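Local structure of putative glycerophosphodiester phosphodiesterase (Galdieria sulphuraria, 2O55) at residues V144-F149 with P162-T167. The protein belongs to the glycerophosphoryl diester phosphodiesterase family, whose members adopt a TIM-barrel fold. Residues are numbered along the deposited sequence; the frame is centred on the assembly and turned at random.
Sequences VDYCSF and PDVKIT
Tyr146 hydrogen-bonds through both its backbone N and its backbone O to the neighbouring strand, flanking Ile166. Its N donates to Lys165 O (2.8 Å), and its O accepts from Thr167 N (2.9 Å), as expected of a parallel bridge between Tyr146 and Ile166. The same carbonyl oxygen also receives a CA-H...O contact from Ile166 CA. The short strand segments run in the same general direction, twisted by 35°.

Polar side chains gather on the face that carries Asp145, Lys165 and Thr167. CG of Asp145 is anti to the backbone N (chi1 -161°), and its carboxylate comes close to Thr167, whose OG1 donates to OD2 at 2.8 Å, reaching it from above the carboxylate plane (47° out of it). The other oxygen, OD1, faces the bent Lys165 chain and makes a long salt bridge to NZ (3.6 Å). One carboxylate is thus shared between a hydroxyl and an ammonium group, and Asn191 also touches both Asp145 and Lys165. Farther along, Cys147 CB packs against Thr167 CB.

Apolar contacts gather around the Tyr146 ring, on the face it shares with Ile166. The ring crosses the Val164 side chain at about a right angle, CE1 lying 3.5 Å from Val164 CB, while CD1 meets Ile166 CG2 more loosely. Val144 CG1 sits over one face of the ring, offset toward its rim. Leu131, Leu132 and Val135 of helix 127-136 and Leu157 of helix 151-160 touch the tyrosine, and Ile166 rests on Leu154.

Strands 144-148 and 165-169 are joined through helix 151-160, forming the parallel beta-alpha-beta unit from which a TIM barrel is built, with the tyrosine face packed against the surrounding helices.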
ATOM      1  N   VAL A 144       3.229   4.591  -9.639  1.00 16.13           N
ATOM      2  CA  VAL A 144       3.679   3.884  -8.447  1.00 15.11           C
ATOM      3  C   VAL A 144       4.099   4.886  -7.382  1.00 15.42           C
ATOM      4  O   VAL A 144       4.897   5.801  -7.647  1.00 15.65           O
ATOM      5  CB  VAL A 144       4.813   2.867  -8.789  1.00 14.61           C
ATOM      6  CG1 VAL A 144       5.831   2.798  -7.715  1.00 13.95           C
ATOM      7  CG2 VAL A 144       4.235   1.488  -9.033  1.00 13.57           C
ATOM      8  N   ASP A 145       3.555   4.689  -6.182  1.00 15.22           N
ATOM      9  CA  ASP A 145       3.843   5.508  -5.025  1.00 15.15           C
ATOM     10  C   ASP A 145       4.291   4.596  -3.884  1.00 15.20           C
ATOM     11  O   ASP A 145       3.568   3.671  -3.502  1.00 15.41           O
ATOM     12  CB  ASP A 145       2.573   6.237  -4.628  1.00 15.31           C
ATOM     13  CG  ASP A 145       2.842   7.432  -3.758  1.00 16.42           C
ATOM     14  OD1 ASP A 145       2.361   8.536  -4.125  1.00 17.75           O
ATOM     15  OD2 ASP A 145       3.538   7.282  -2.722  1.00 17.19           O
ATOM     16  N   TYR A 146       5.485   4.844  -3.346  1.00 14.94           N
ATOM     17  CA  TYR A 146       6.061   3.974  -2.305  1.00 14.48           C
ATOM     18  C   TYR A 146       5.803   4.575  -0.941  1.00 14.86           C
ATOM     19  O   TYR A 146       5.944   5.798  -0.746  1.00 15.55           O
ATOM     20  CB  TYR A 146       7.569   3.796  -2.467  1.00 14.06           C
ATOM     21  CG  TYR A 146       8.045   3.586  -3.881  1.00 14.03           C
ATOM     22  CD1 TYR A 146       8.356   4.676  -4.678  1.00 14.45           C
ATOM     23  CD2 TYR A 146       8.211   2.293  -4.418  1.00 13.75           C
ATOM     24  CE1 TYR A 146       8.801   4.506  -5.980  1.00 16.25           C
ATOM     25  CE2 TYR A 146       8.665   2.099  -5.734  1.00 13.87           C
ATOM     26  CZ  TYR A 146       8.962   3.225  -6.506  1.00 15.18           C
ATOM     27  OH  TYR A 146       9.403   3.132  -7.805  1.00 15.00           O
ATOM     28  N   CYS A 147       5.431   3.728   0.017  1.00 14.47           N
ATOM     29  CA  CYS A 147       5.183   4.210   1.366  1.00 14.13           C
ATOM     30  C   CYS A 147       5.697   3.261   2.444  1.00 13.91           C
ATOM     31  O   CYS A 147       6.010   2.091   2.161  1.00 14.37           O
ATOM     32  CB  CYS A 147       3.707   4.477   1.558  1.00 14.10           C
ATOM     33  SG  CYS A 147       2.834   2.986   1.389  1.00 14.12           S
ATOM     34  N   SER A 148       5.788   3.784   3.672  1.00 13.11           N
ATOM     35  CA  SER A 148       6.319   3.048   4.803  1.00 12.46           C
ATOM     36  C   SER A 148       6.012   3.765   6.102  1.00 12.02           C
ATOM     37  O   SER A 148       5.800   4.986   6.116  1.00 12.01           O
ATOM     38  CB  SER A 148       7.824   2.892   4.648  1.00 12.37           C
ATOM     39  OG  SER A 148       8.368   2.169   5.731  1.00 13.45           O
ATOM     40  N   PHE A 149       5.969   2.995   7.188  1.00 11.56           N
ATOM     41  CA  PHE A 149       5.992   3.554   8.533  1.00 11.11           C
ATOM     42  C   PHE A 149       7.376   4.003   8.895  1.00 11.35           C
ATOM     43  O   PHE A 149       7.537   4.950   9.659  1.00 12.13           O
ATOM     44  CB  PHE A 149       5.498   2.548   9.550  1.00 10.45           C
ATOM     45  CG  PHE A 149       4.049   2.344   9.480  1.00 10.50           C
ATOM     46  CD1 PHE A 149       3.528   1.146   9.029  1.00  9.89           C
ATOM     47  CD2 PHE A 149       3.179   3.386   9.785  1.00 10.80           C
ATOM     48  CE1 PHE A 149       2.154   0.964   8.941  1.00  7.78           C
ATOM     49  CE2 PHE A 149       1.806   3.207   9.687  1.00  9.56           C
ATOM     50  CZ  PHE A 149       1.300   1.989   9.272  1.00  8.28           C
ATOM     51  N   PRO A 162      15.486  10.445  -7.190  1.00 10.69           N
ATOM     52  CA  PRO A 162      14.684  11.495  -6.552  1.00 10.86           C
ATOM     53  C   PRO A 162      13.288  11.667  -7.154  1.00 11.12           C
ATOM     54  O   PRO A 162      12.408  12.237  -6.500  1.00 11.79           O
ATOM     55  CB  PRO A 162      15.499  12.777  -6.779  1.00 10.96           C
ATOM     56  CG  PRO A 162      16.867  12.333  -7.242  1.00 11.40           C
ATOM     57  CD  PRO A 162      16.714  10.965  -7.831  1.00 10.78           C
ATOM     58  N   ASP A 163      13.079  11.192  -8.377  1.00 10.81           N
ATOM     59  CA  ASP A 163      11.772  11.318  -9.041  1.00 10.67           C
ATOM     60  C   ASP A 163      10.714  10.458  -8.409  1.00 10.40           C
ATOM     61  O   ASP A 163       9.539  10.686  -8.641  1.00 10.86           O
ATOM     62  CB  ASP A 163      11.842  10.898 -10.512  1.00 10.83           C
ATOM     63  CG  ASP A 163      12.512  11.930 -11.380  1.00 11.58           C
ATOM     64  OD1 ASP A 163      12.739  13.061 -10.882  1.00 12.73           O
ATOM     65  OD2 ASP A 163      12.805  11.616 -12.557  1.00 11.36           O
ATOM     66  N   VAL A 164      11.112   9.437  -7.656  1.00 10.05           N
ATOM     67  CA  VAL A 164      10.133   8.495  -7.148  1.00  9.63           C
ATOM     68  C   VAL A 164       9.124   9.260  -6.314  1.00 10.06           C
ATOM     69  O   VAL A 164       9.482  10.225  -5.627  1.00  9.87           O
ATOM     70  CB  VAL A 164      10.741   7.360  -6.312  1.00  9.13           C
ATOM     71  CG1 VAL A 164      11.654   6.522  -7.157  1.00  9.22           C
ATOM     72  CG2 VAL A 164      11.457   7.896  -5.082  1.00  9.06           C
ATOM     73  N   LYS A 165       7.866   8.838  -6.412  1.00 10.25           N
ATOM     74  CA  LYS A 165       6.809   9.339  -5.543  1.00 10.50           C
ATOM     75  C   LYS A 165       6.687   8.520  -4.242  1.00  9.79           C
ATOM     76  O   LYS A 165       6.619   7.293  -4.261  1.00  9.54           O
ATOM     77  CB  LYS A 165       5.482   9.409  -6.293  1.00 10.49           C
ATOM     78  CG  LYS A 165       5.514  10.349  -7.491  1.00 13.33           C
ATOM     79  CD  LYS A 165       4.334  11.338  -7.482  1.00 18.78           C
ATOM     80  CE  LYS A 165       3.013  10.753  -6.839  1.00 21.28           C
ATOM     81  NZ  LYS A 165       2.315   9.612  -7.562  1.00 20.77           N
ATOM     82  N   ILE A 166       6.665   9.227  -3.115  1.00  9.52           N
ATOM     83  CA  ILE A 166       6.603   8.596  -1.798  1.00  8.62           C
ATOM     84  C   ILE A 166       5.569   9.236  -0.865  1.00  8.81           C
ATOM     85  O   ILE A 166       5.371  10.463  -0.849  1.00  8.61           O
ATOM     86  CB  ILE A 166       7.984   8.544  -1.122  1.00  8.24           C
ATOM     87  CG1 ILE A 166       8.415   9.919  -0.635  1.00  6.29           C
ATOM     88  CG2 ILE A 166       9.025   7.984  -2.092  1.00  8.20           C
ATOM     89  CD1 ILE A 166       9.537   9.870   0.347  1.00  4.20           C
ATOM     90  N   THR A 167       4.906   8.374  -0.102  1.00  8.80           N
ATOM     91  CA  THR A 167       3.940   8.802   0.891  1.00  8.69           C
ATOM     92  C   THR A 167       4.463   8.369   2.244  1.00  9.23           C
ATOM     93  O   THR A 167       4.796   7.200   2.443  1.00  9.21           O
ATOM     94  CB  THR A 167       2.576   8.153   0.633  1.00  8.35           C
ATOM     95  OG1 THR A 167       2.137   8.504  -0.676  1.00  8.28           O
ATOM     96  CG2 THR A 167       1.518   8.599   1.659  1.00  7.17           C
TER